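Local atomic coordinates of ATP phosphoribosyltransferase (Methanobacterium thermoautotrophicum, PDB entry 2VD3), a protein that probably catalyses the condensation of ATP with 5-phosphoribose 1-diphosphate, the first step of histidine biosynthesis, and is captured here in its histidine-inhibited form. Residues M235-P241 with V255-V259; L96-E102 with L173-I179; A54-P58 with L68-G72; E24-V28 with I284-I288. All coordinates share one frame. Numbering follows the deposited sequence.

Followed from the N terminus, the chain first lays down residues 24-28, whose partner, 284-288, comes almost at the C terminus, so contact 4 encloses the other three. Within that long loop the remaining contacts follow in series and none cross. Contact 3 closes the helical connection from strand 47-52 to 68-72; contact 2 then closes a longer loop on strand 173-188, which also pairs with 68-72. Contact 1 comes last, in the histidine-binding C-terminal domain, its centre about 45 Å from that of contact 2. Contact 4 ties the first helix to the end of that domain and touches contact 1, where Met238 CE packs 3.6 Å from Ile287 CG2.

Contact 1: M235-P241 with V255-V259; sequences MPGMTGP and VHAVV. With HIS (histidine), chain C.
A ligand site can be built largely from main chain, as this pairing of a loop with a strand illustrates. Residues 255-259 are extended within strand 252-260, while 235-241 form an irregular loop after helix 228-234; the two backbones come nearest at Gly237 and Ala257, with CA atoms 4.8 Å apart. Gly237 has phi/psi of 63/-152°, and a CB there would run into the bound histidine.

Apolar packing forms the floor. Met235 (chi1 m) places CE 3.6 Å from Val255 CG1 and CB 3.9 Å from Ala257 CB; Pro241 CB lies 3.6 Å from the same Val255 CG1. Met238 SD and Val258 CG2, 4.0 Å apart, meet beside the ligand.

Direct contact between the backbones is limited to CA-H...O approaches, Gly237 CA to Val258 O and Pro241 CA to His256 O, both 3.5 Å. A water accepts from Gly237 N at 2.9 Å and donates weakly to Val258 O at 3.5 Å.

The histidine ligand bridges the gap by hydrogen bonds. Ligand O accepts from Met238 N at 2.8 Å and from Val258 N at 3.2 Å. Ligand OXT accepts from Thr239 N at 3.1 Å. Ligand N donates to Gly240 O at 2.8 Å. Thr242 and, from the second subunit, Asn222 and Asp278 complete the shell: an inhibitor site at a subunit interface of the GlnB-like C-terminal domain of long-form HisG.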
loop_
_atom_site.group_PDB
_atom_site.type_symbol
_atom_site.label_atom_id
_atom_site.label_comp_id
_atom_site.label_asym_id
_atom_site.label_seq_id
_atom_site.Cartn_x
_atom_site.Cartn_y
_atom_site.Cartn_z
ATOM N N MET A 235 36.940 35.235 -1.578
ATOM C CA MET A 235 35.947 34.916 -0.567
ATOM C C MET A 235 35.571 36.148 0.252
ATOM O O MET A 235 35.994 36.263 1.402
ATOM C CB MET A 235 36.473 33.828 0.380
ATOM C CG MET A 235 36.834 32.514 -0.271
ATOM S SD MET A 235 36.247 31.137 0.725
ATOM C CE MET A 235 37.426 31.086 2.058
ATOM N N PRO A 236 34.755 37.064 -0.313
ATOM C CA PRO A 236 34.406 38.231 0.504
ATOM C C PRO A 236 33.535 37.841 1.704
ATOM O O PRO A 236 33.632 38.456 2.762
ATOM C CB PRO A 236 33.632 39.133 -0.464
ATOM C CG PRO A 236 33.856 38.557 -1.831
ATOM C CD PRO A 236 34.105 37.107 -1.633
ATOM N N GLY A 237 32.709 36.813 1.537
ATOM C CA GLY A 237 31.813 36.361 2.590
ATOM C C GLY A 237 30.807 37.433 2.952
ATOM O O GLY A 237 30.455 38.278 2.119
ATOM N N MET A 238 30.349 37.414 4.199
ATOM C CA MET A 238 29.287 38.322 4.611
ATOM C C MET A 238 29.794 39.707 5.006
ATOM O O MET A 238 29.269 40.713 4.532
ATOM C CB MET A 238 28.388 37.674 5.668
ATOM C CG MET A 238 27.147 37.056 5.038
ATOM S SD MET A 238 26.246 35.844 6.025
ATOM C CE MET A 238 24.781 35.640 5.017
ATOM N N THR A 239 30.820 39.752 5.852
ATOM C CA THR A 239 31.528 40.997 6.163
ATOM C C THR A 239 32.962 40.912 5.635
ATOM O O THR A 239 33.535 41.904 5.182
ATOM C CB THR A 239 31.542 41.267 7.687
ATOM O OG1 THR A 239 30.196 41.322 8.171
ATOM C CG2 THR A 239 32.225 42.581 8.007
ATOM N N GLY A 240 33.519 39.707 5.694
ATOM C CA GLY A 240 34.898 39.421 5.315
ATOM C C GLY A 240 35.275 38.041 5.835
ATOM O O GLY A 240 34.701 37.577 6.833
ATOM N N PRO A 241 36.241 37.375 5.171
ATOM C CA PRO A 241 36.643 36.021 5.558
ATOM C C PRO A 241 37.238 35.977 6.958
ATOM O O PRO A 241 37.936 36.909 7.370
ATOM C CB PRO A 241 37.712 35.659 4.521
ATOM C CG PRO A 241 38.211 36.959 4.005
ATOM C CD PRO A 241 37.022 37.871 4.026
ATOM N N VAL A 255 40.946 29.754 6.498
ATOM C CA VAL A 255 40.053 30.831 6.098
ATOM C C VAL A 255 38.640 30.290 5.936
ATOM O O VAL A 255 38.435 29.298 5.225
ATOM C CB VAL A 255 40.504 31.478 4.771
ATOM C CG1 VAL A 255 39.598 32.644 4.406
ATOM C CG2 VAL A 255 41.942 31.944 4.857
ATOM N N HIS A 256 37.675 30.907 6.617
ATOM C CA HIS A 256 36.263 30.527 6.499
ATOM C C HIS A 256 35.399 31.696 5.998
ATOM O O HIS A 256 35.581 32.827 6.445
ATOM C CB HIS A 256 35.705 30.021 7.844
ATOM C CG HIS A 256 36.687 29.245 8.678
ATOM N ND1 HIS A 256 36.740 29.357 10.051
ATOM C CD2 HIS A 256 37.646 28.348 8.339
ATOM C CE1 HIS A 256 37.686 28.564 10.521
ATOM N NE2 HIS A 256 38.253 27.942 9.503
ATOM N N ALA A 257 34.455 31.404 5.105
ATOM C CA ALA A 257 33.508 32.391 4.605
ATOM C C ALA A 257 32.217 31.708 4.191
ATOM O O ALA A 257 32.224 30.573 3.709
ATOM C CB ALA A 257 34.098 33.155 3.438
ATOM N N VAL A 258 31.105 32.404 4.407
ATOM C CA VAL A 258 29.808 31.968 3.906
ATOM C C VAL A 258 29.799 32.225 2.399
ATOM O O VAL A 258 30.146 33.321 1.946
ATOM C CB VAL A 258 28.653 32.742 4.585
ATOM C CG1 VAL A 258 27.298 32.182 4.152
ATOM C CG2 VAL A 258 28.793 32.708 6.105
ATOM N N VAL A 259 29.459 31.202 1.617
ATOM C CA VAL A 259 29.417 31.358 0.163
ATOM C C VAL A 259 28.117 30.794 -0.422
ATOM O O VAL A 259 27.582 29.809 0.076
ATOM C CB VAL A 259 30.670 30.759 -0.553
ATOM C CG1 VAL A 259 31.916 30.849 0.328
ATOM C CG2 VAL A 259 30.439 29.332 -0.982
HETATM N N HIS C . 33.375 35.942 8.659
HETATM C CA HIS C . 32.723 35.034 7.657
HETATM C C HIS C . 31.715 35.787 6.799
HETATM O O HIS C . 31.244 35.272 5.787
HETATM C CB HIS C . 32.031 33.859 8.357
HETATM C CG HIS C . 31.049 34.274 9.409
HETATM N ND1 HIS C . 31.236 34.005 10.749
HETATM C CD2 HIS C . 29.872 34.937 9.319
HETATM C CE1 HIS C . 30.216 34.487 11.439
HETATM N NE2 HIS C . 29.377 35.061 10.594
HETATM O OXT HIS C . 31.339 36.929 7.101
HETATM O O HOH W 1 32.534 34.565 -0.224
#

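Contact 2: L96-E102 with L173-I179; sequences LVLAAPE and LRVIDTI. With MG (magnesium ion), chain M.
Strand 173-179 runs antiparallel to strand 96-101, their axes 4.4 Å apart at closest and their directions 160° apart. Leu173, facing Pro101, begins the ladder, with CD2 3.9 Å from Pro101 CD. Arg174 forms a hydrogen-bonded pair with Ala100 (Arg174 N to Ala100 O 2.9 Å, Ala100 N to Arg174 O 3.0 Å), and its NH1 reaches Glu102 O at 2.5 Å. Val175 opposes Ala99, its CG1 3.8 Å from Val97 CB. Next comes a classic beta bulge: Ile176, with psi near -6°, and Asp177 both face Leu98, whose O accepts from Ile176 N (2.8 Å) and Asp177 N (3.3 Å). The ladder belongs to one lobe of the periplasmic-binding-protein-like fold, from which strand 173-188 runs on into the other lobe. Asp177 O accepts from Leu98 N at 2.7 Å; its OD1 binds magnesium at 2.4 Å, and OD2 is hydrogen-bonded with Tyr129 OH. Thr178 opposes Val97. Ile179 N donates to Leu96 O at 2.8 Å, while its CD1 lies 4.0 Å from Leu98 CB.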
loop_
_atom_site.group_PDB
_atom_site.type_symbol
_atom_site.label_atom_id
_atom_site.label_comp_id
_atom_site.label_asym_id
_atom_site.label_seq_id
_atom_site.Cartn_x
_atom_site.Cartn_y
_atom_site.Cartn_z
ATOM N N LEU A 96 0.062 27.193 -12.482
ATOM C CA LEU A 96 -1.223 26.791 -13.041
ATOM C C LEU A 96 -1.322 27.407 -14.423
ATOM O O LEU A 96 -1.522 28.611 -14.551
ATOM C CB LEU A 96 -2.399 27.238 -12.168
ATOM C CG LEU A 96 -3.747 26.733 -12.692
ATOM C CD1 LEU A 96 -3.879 25.218 -12.491
ATOM C CD2 LEU A 96 -4.896 27.474 -12.057
ATOM N N VAL A 97 -1.156 26.580 -15.449
ATOM C CA VAL A 97 -1.169 27.052 -16.837
ATOM C C VAL A 97 -2.471 26.710 -17.548
ATOM O O VAL A 97 -3.185 25.788 -17.141
ATOM C CB VAL A 97 0.041 26.512 -17.675
ATOM C CG1 VAL A 97 1.358 27.018 -17.115
ATOM C CG2 VAL A 97 0.020 24.982 -17.789
ATOM N N LEU A 98 -2.780 27.468 -18.598
ATOM C CA LEU A 98 -3.864 27.126 -19.508
ATOM C C LEU A 98 -3.235 26.460 -20.717
ATOM O O LEU A 98 -2.327 27.018 -21.329
ATOM C CB LEU A 98 -4.642 28.372 -19.931
ATOM C CG LEU A 98 -5.949 28.190 -20.711
ATOM C CD1 LEU A 98 -7.033 27.522 -19.871
ATOM C CD2 LEU A 98 -6.437 29.534 -21.215
ATOM N N ALA A 99 -3.708 25.262 -21.047
ATOM C CA ALA A 99 -3.108 24.460 -22.113
ATOM C C ALA A 99 -4.141 23.967 -23.119
ATOM O O ALA A 99 -5.308 23.764 -22.776
ATOM C CB ALA A 99 -2.330 23.290 -21.524
ATOM N N ALA A 100 -3.693 23.783 -24.360
ATOM C CA ALA A 100 -4.544 23.309 -25.452
ATOM C C ALA A 100 -3.895 22.124 -26.179
ATOM O O ALA A 100 -2.667 22.036 -26.218
ATOM C CB ALA A 100 -4.810 24.441 -26.429
ATOM N N PRO A 101 -4.713 21.185 -26.711
ATOM C CA PRO A 101 -4.234 20.185 -27.678
ATOM C C PRO A 101 -3.301 20.823 -28.699
ATOM O O PRO A 101 -3.705 21.756 -29.385
ATOM C CB PRO A 101 -5.524 19.725 -28.355
ATOM C CG PRO A 101 -6.548 19.823 -27.269
ATOM C CD PRO A 101 -6.134 20.975 -26.377
ATOM N N GLU A 102 -2.062 20.335 -28.781
ATOM C CA GLU A 102 -1.008 21.024 -29.540
ATOM C C GLU A 102 -1.385 21.367 -30.984
ATOM O O GLU A 102 -0.935 22.380 -31.515
ATOM C CB GLU A 102 0.316 20.246 -29.492
ATOM C CG GLU A 102 0.422 19.056 -30.452
ATOM C CD GLU A 102 1.628 18.173 -30.165
ATOM O OE1 GLU A 102 2.185 18.250 -29.043
ATOM O OE2 GLU A 102 2.016 17.395 -31.060
ATOM N N LEU A 173 0.183 18.546 -25.403
ATOM C CA LEU A 173 -0.471 19.799 -25.069
ATOM C C LEU A 173 0.545 20.930 -25.043
ATOM O O LEU A 173 1.702 20.723 -24.675
ATOM C CB LEU A 173 -1.205 19.699 -23.721
ATOM C CG LEU A 173 -2.268 18.601 -23.561
ATOM C CD1 LEU A 173 -2.703 18.430 -22.116
ATOM C CD2 LEU A 173 -3.467 18.822 -24.457
ATOM N N ARG A 174 0.096 22.119 -25.437
ATOM C CA ARG A 174 0.928 23.317 -25.441
ATOM C C ARG A 174 0.371 24.384 -24.490
ATOM O O ARG A 174 -0.833 24.663 -24.498
ATOM C CB ARG A 174 1.026 23.856 -26.866
ATOM C CG ARG A 174 1.752 25.181 -27.012
ATOM C CD ARG A 174 1.646 25.727 -28.436
ATOM N NE ARG A 174 0.278 26.101 -28.801
ATOM C CZ ARG A 174 -0.483 25.442 -29.675
ATOM N NH1 ARG A 174 -0.021 24.359 -30.291
ATOM N NH2 ARG A 174 -1.713 25.872 -29.943
ATOM N N VAL A 175 1.253 24.969 -23.675
ATOM C CA VAL A 175 0.889 26.061 -22.757
ATOM C C VAL A 175 0.525 27.290 -23.575
ATOM O O VAL A 175 1.347 27.784 -24.348
ATOM C CB VAL A 175 2.052 26.432 -21.796
ATOM C CG1 VAL A 175 1.689 27.628 -20.929
ATOM C CG2 VAL A 175 2.436 25.253 -20.921
ATOM N N ILE A 176 -0.704 27.775 -23.428
ATOM C CA ILE A 176 -1.111 28.990 -24.149
ATOM C C ILE A 176 -1.242 30.213 -23.232
ATOM O O ILE A 176 -1.446 31.330 -23.702
ATOM C CB ILE A 176 -2.348 28.769 -25.094
ATOM C CG1 ILE A 176 -3.588 28.304 -24.330
ATOM C CG2 ILE A 176 -2.004 27.783 -26.200
ATOM C CD1 ILE A 176 -4.627 29.370 -24.159
ATOM N N ASP A 177 -1.099 29.983 -21.924
ATOM C CA ASP A 177 -0.978 31.057 -20.931
ATOM C C ASP A 177 -0.653 30.518 -19.541
ATOM O O ASP A 177 -0.890 29.342 -19.244
ATOM C CB ASP A 177 -2.242 31.912 -20.865
ATOM C CG ASP A 177 -1.963 33.330 -20.400
ATOM O OD1 ASP A 177 -0.824 33.619 -19.965
ATOM O OD2 ASP A 177 -2.889 34.165 -20.473
ATOM N N THR A 178 -0.079 31.386 -18.708
ATOM C CA THR A 178 0.104 31.095 -17.292
ATOM C C THR A 178 -0.961 31.856 -16.509
ATOM O O THR A 178 -1.066 33.070 -16.614
ATOM C CB THR A 178 1.528 31.453 -16.794
ATOM O OG1 THR A 178 2.498 30.700 -17.535
ATOM C CG2 THR A 178 1.687 31.123 -15.315
ATOM N N ILE A 179 -1.755 31.121 -15.736
ATOM C CA ILE A 179 -2.846 31.719 -14.954
ATOM C C ILE A 179 -2.365 32.227 -13.598
ATOM O O ILE A 179 -2.768 33.291 -13.161
ATOM C CB ILE A 179 -4.010 30.717 -14.756
ATOM C CG1 ILE A 179 -4.395 30.085 -16.101
ATOM C CG2 ILE A 179 -5.201 31.398 -14.117
ATOM C CD1 ILE A 179 -5.332 28.907 -15.993
HETATM MG MG MG M . -0.927 35.917 -19.192
#

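Contact 3: A54-P58 with L68-G72; sequences AADIP and LGITG
Residues 68-72 are an extended strand, and 54-58 have helical backbone angles and lead into helix 57-63. The segments approach at two points, Ala54 to Thr71 with CA atoms 5.8 Å apart and Ile57 to Gly69 at 6.1 Å. Gly72 ends the strand as the N-cap of the helix that follows.

One hydrogen bond joins them: Thr71, chi1 t, donates from OG1 to Ala54 O at 2.8 Å, so a buried hydroxyl satisfies a carbonyl at the approach to the helix. Ile57 (chi1 m, chi2 t) points at the strand, its CG2 3.7 Å from Gly69 CA and 3.8 Å from Thr71 CG2, its CD1 3.4 Å from Ile70 O. A CB on Gly69 would clash with that CG2, so the missing side chain lets the helix settle close. Pro58 CD adds a contact at 3.9 Å with Thr71 CG2. Strand 47-52, helix 57-63 and strand 68-72 form a beta-alpha-beta crossover, passing over strand 5-10, in an alpha/beta lobe of the periplasmic-binding-protein-like fold.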
loop_
_atom_site.group_PDB
_atom_site.type_symbol
_atom_site.label_atom_id
_atom_site.label_comp_id
_atom_site.label_asym_id
_atom_site.label_seq_id
_atom_site.Cartn_x
_atom_site.Cartn_y
_atom_site.Cartn_z
ATOM N N ALA A 54 -3.993 19.650 2.749
ATOM C CA ALA A 54 -3.510 20.932 2.237
ATOM C C ALA A 54 -4.593 21.897 1.752
ATOM O O ALA A 54 -4.442 23.107 1.891
ATOM C CB ALA A 54 -2.462 20.704 1.137
ATOM N N ALA A 55 -5.672 21.375 1.177
ATOM C CA ALA A 55 -6.731 22.228 0.651
ATOM C C ALA A 55 -7.621 22.793 1.758
ATOM O O ALA A 55 -8.361 23.752 1.531
ATOM C CB ALA A 55 -7.559 21.489 -0.394
ATOM N N ASP A 56 -7.539 22.202 2.946
ATOM C CA ASP A 56 -8.347 22.618 4.091
ATOM C C ASP A 56 -7.619 23.629 4.971
ATOM O O ASP A 56 -8.232 24.321 5.780
ATOM C CB ASP A 56 -8.720 21.395 4.941
ATOM C CG ASP A 56 -9.739 20.503 4.280
ATOM O OD1 ASP A 56 -9.686 19.288 4.527
ATOM O OD2 ASP A 56 -10.610 20.998 3.535
ATOM N N ILE A 57 -6.301 23.713 4.820
ATOM C CA ILE A 57 -5.501 24.620 5.642
ATOM C C ILE A 57 -5.873 26.122 5.522
ATOM O O ILE A 57 -5.921 26.821 6.530
ATOM C CB ILE A 57 -3.990 24.371 5.445
ATOM C CG1 ILE A 57 -3.644 22.941 5.902
ATOM C CG2 ILE A 57 -3.179 25.413 6.194
ATOM C CD1 ILE A 57 -2.165 22.561 5.862
ATOM N N PRO A 58 -6.125 26.632 4.304
ATOM C CA PRO A 58 -6.575 28.024 4.270
ATOM C C PRO A 58 -7.773 28.305 5.205
ATOM O O PRO A 58 -7.710 29.231 6.011
ATOM C CB PRO A 58 -6.947 28.226 2.801
ATOM C CG PRO A 58 -6.047 27.315 2.088
ATOM C CD PRO A 58 -5.983 26.081 2.943
ATOM N N LEU A 68 -1.674 29.222 12.594
ATOM C CA LEU A 68 -0.784 29.331 11.448
ATOM C C LEU A 68 -0.954 28.093 10.587
ATOM O O LEU A 68 -1.406 27.043 11.068
ATOM C CB LEU A 68 0.682 29.444 11.899
ATOM C CG LEU A 68 1.129 30.593 12.820
ATOM C CD1 LEU A 68 2.375 30.224 13.614
ATOM C CD2 LEU A 68 1.391 31.834 12.022
ATOM N N GLY A 69 -0.600 28.217 9.308
ATOM C CA GLY A 69 -0.650 27.095 8.386
ATOM C C GLY A 69 0.481 27.164 7.391
ATOM O O GLY A 69 1.047 28.226 7.163
ATOM N N ILE A 70 0.832 26.021 6.825
ATOM C CA ILE A 70 1.809 25.959 5.753
ATOM C C ILE A 70 1.058 25.291 4.633
ATOM O O ILE A 70 0.663 24.140 4.768
ATOM C CB ILE A 70 3.027 25.094 6.146
ATOM C CG1 ILE A 70 3.821 25.757 7.285
ATOM C CG2 ILE A 70 3.917 24.795 4.911
ATOM C CD1 ILE A 70 4.956 24.892 7.841
ATOM N N THR A 71 0.812 26.016 3.547
ATOM C CA THR A 71 0.118 25.433 2.397
ATOM C C THR A 71 0.435 26.187 1.111
ATOM O O THR A 71 1.180 27.170 1.131
ATOM C CB THR A 71 -1.427 25.268 2.636
ATOM O OG1 THR A 71 -1.995 24.491 1.573
ATOM C CG2 THR A 71 -2.144 26.600 2.735
ATOM N N GLY A 72 -0.122 25.715 0.001
ATOM C CA GLY A 72 0.185 26.265 -1.310
ATOM C C GLY A 72 -0.644 27.491 -1.585
ATOM O O GLY A 72 -1.797 27.559 -1.183
#

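Contact 4: E24-V28 with I284-I288; sequences ENAGV and IERII. With MG (magnesium ion), chain L.
Asn25, Arg286 and Glu285 account for most of this small interface, where the main chain of a helix end meets two charged side chains at the start of a short strand. Asn25 lies in the last turn of helix 16-25, its CA 6.2 Å from that of Glu285 and its CB 3.9 Å from Glu285 CG. Its main-chain O lies 2.9 Å from Arg286 NE and 3.2 Å from Glu285 OE2, the latter a meeting of two acceptors beside the guanidinium. The helix ends in a Schellman motif: Gly27 turns to phi/psi 87/11°, which favours glycine, and its N bonds back to Glu24 O at 3.2 Å. That last turn also carries Glu24, whose OE1 binds a magnesium ion at 2.5 Å. Arg286 (chi1 m, chi2 t) extends to this helix end, so that Ala26 O, 3.7 Å from NH1, and Gly27 N, 3.7 Å from NH2, lie over one face of its guanidinium. Glu285, chi1 and chi2 both t, forms a salt bridge with its neighbour, OE2 to Arg286 NH2 at 2.8 Å. Both charges are shared with the second subunit, Glu285 with its Arg217 and Arg286 with its Glu261, while residues 286-288 pair antiparallel with a strand of that subunit.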
loop_
_atom_site.group_PDB
_atom_site.type_symbol
_atom_site.label_atom_id
_atom_site.label_comp_id
_atom_site.label_asym_id
_atom_site.label_seq_id
_atom_site.Cartn_x
_atom_site.Cartn_y
_atom_site.Cartn_z
ATOM N N GLU A 24 11.743 21.351 11.656
ATOM C CA GLU A 24 12.905 20.700 12.236
ATOM C C GLU A 24 14.126 21.628 12.220
ATOM O O GLU A 24 14.742 21.866 13.262
ATOM C CB GLU A 24 13.191 19.398 11.481
ATOM C CG GLU A 24 14.551 18.755 11.753
ATOM C CD GLU A 24 14.609 18.014 13.068
ATOM O OE1 GLU A 24 13.661 18.140 13.876
ATOM O OE2 GLU A 24 15.620 17.302 13.302
ATOM N N ASN A 25 14.449 22.172 11.050
ATOM C CA ASN A 25 15.591 23.075 10.925
ATOM C C ASN A 25 15.433 24.409 11.669
ATOM O O ASN A 25 16.430 25.066 12.003
ATOM C CB ASN A 25 15.951 23.295 9.447
ATOM C CG ASN A 25 16.535 22.043 8.789
ATOM O OD1 ASN A 25 16.395 20.935 9.298
ATOM N ND2 ASN A 25 17.184 22.221 7.656
ATOM N N ALA A 26 14.181 24.789 11.926
ATOM C CA ALA A 26 13.839 26.036 12.617
ATOM C C ALA A 26 13.876 25.886 14.144
ATOM O O ALA A 26 13.611 26.843 14.874
ATOM C CB ALA A 26 12.459 26.523 12.167
ATOM N N GLY A 27 14.198 24.683 14.610
ATOM C CA GLY A 27 14.210 24.363 16.038
ATOM C C GLY A 27 12.867 23.905 16.586
ATOM O O GLY A 27 12.691 23.792 17.803
ATOM N N VAL A 28 11.927 23.634 15.679
ATOM C CA VAL A 28 10.555 23.287 16.038
ATOM C C VAL A 28 10.168 21.948 15.414
ATOM O O VAL A 28 9.077 21.790 14.872
ATOM C CB VAL A 28 9.551 24.434 15.630
ATOM C CG1 VAL A 28 8.121 24.078 15.988
ATOM C CG2 VAL A 28 9.930 25.744 16.313
ATOM N N ILE A 284 24.961 25.102 6.850
ATOM C CA ILE A 284 24.439 26.133 7.731
ATOM C C ILE A 284 22.929 25.931 7.861
ATOM O O ILE A 284 22.218 25.902 6.857
ATOM C CB ILE A 284 24.745 27.564 7.191
ATOM C CG1 ILE A 284 26.262 27.780 7.059
ATOM C CG2 ILE A 284 24.120 28.628 8.096
ATOM C CD1 ILE A 284 26.666 29.090 6.358
ATOM N N GLU A 285 22.435 25.806 9.088
ATOM C CA GLU A 285 21.008 25.578 9.301
ATOM C C GLU A 285 20.162 26.859 9.197
ATOM O O GLU A 285 19.097 26.867 8.583
ATOM C CB GLU A 285 20.787 24.877 10.641
ATOM C CG GLU A 285 19.480 24.127 10.744
ATOM C CD GLU A 285 19.318 23.445 12.085
ATOM O OE1 GLU A 285 19.207 22.202 12.109
ATOM O OE2 GLU A 285 19.314 24.145 13.116
ATOM N N ARG A 286 20.641 27.937 9.801
ATOM C CA ARG A 286 19.900 29.203 9.861
ATOM C C ARG A 286 20.855 30.361 9.677
ATOM O O ARG A 286 21.950 30.365 10.251
ATOM C CB ARG A 286 19.228 29.369 11.218
ATOM C CG ARG A 286 17.929 28.645 11.387
ATOM C CD ARG A 286 17.535 28.534 12.860
ATOM N NE ARG A 286 17.763 27.193 13.384
ATOM C CZ ARG A 286 17.551 26.824 14.645
ATOM N NH1 ARG A 286 17.098 27.690 15.552
ATOM N NH2 ARG A 286 17.787 25.572 15.008
ATOM N N ILE A 287 20.441 31.345 8.882
ATOM C CA ILE A 287 21.152 32.617 8.806
ATOM C C ILE A 287 20.220 33.751 9.224
ATOM O O ILE A 287 19.066 33.803 8.797
ATOM C CB ILE A 287 21.731 32.878 7.385
ATOM C CG1 ILE A 287 22.656 31.735 6.979
ATOM C CG2 ILE A 287 22.465 34.232 7.331
ATOM C CD1 ILE A 287 23.269 31.888 5.606
ATOM N N ILE A 288 20.720 34.641 10.078
ATOM C CA ILE A 288 19.998 35.855 10.458
ATOM C C ILE A 288 20.927 37.044 10.210
ATOM O O ILE A 288 21.859 37.274 10.986
ATOM C CB ILE A 288 19.548 35.846 11.944
ATOM C CG1 ILE A 288 19.131 34.433 12.407
ATOM C CG2 ILE A 288 18.460 36.937 12.199
ATOM C CD1 ILE A 288 17.682 34.068 12.132
HETATM MG MG MG L . 13.285 17.376 16.221
#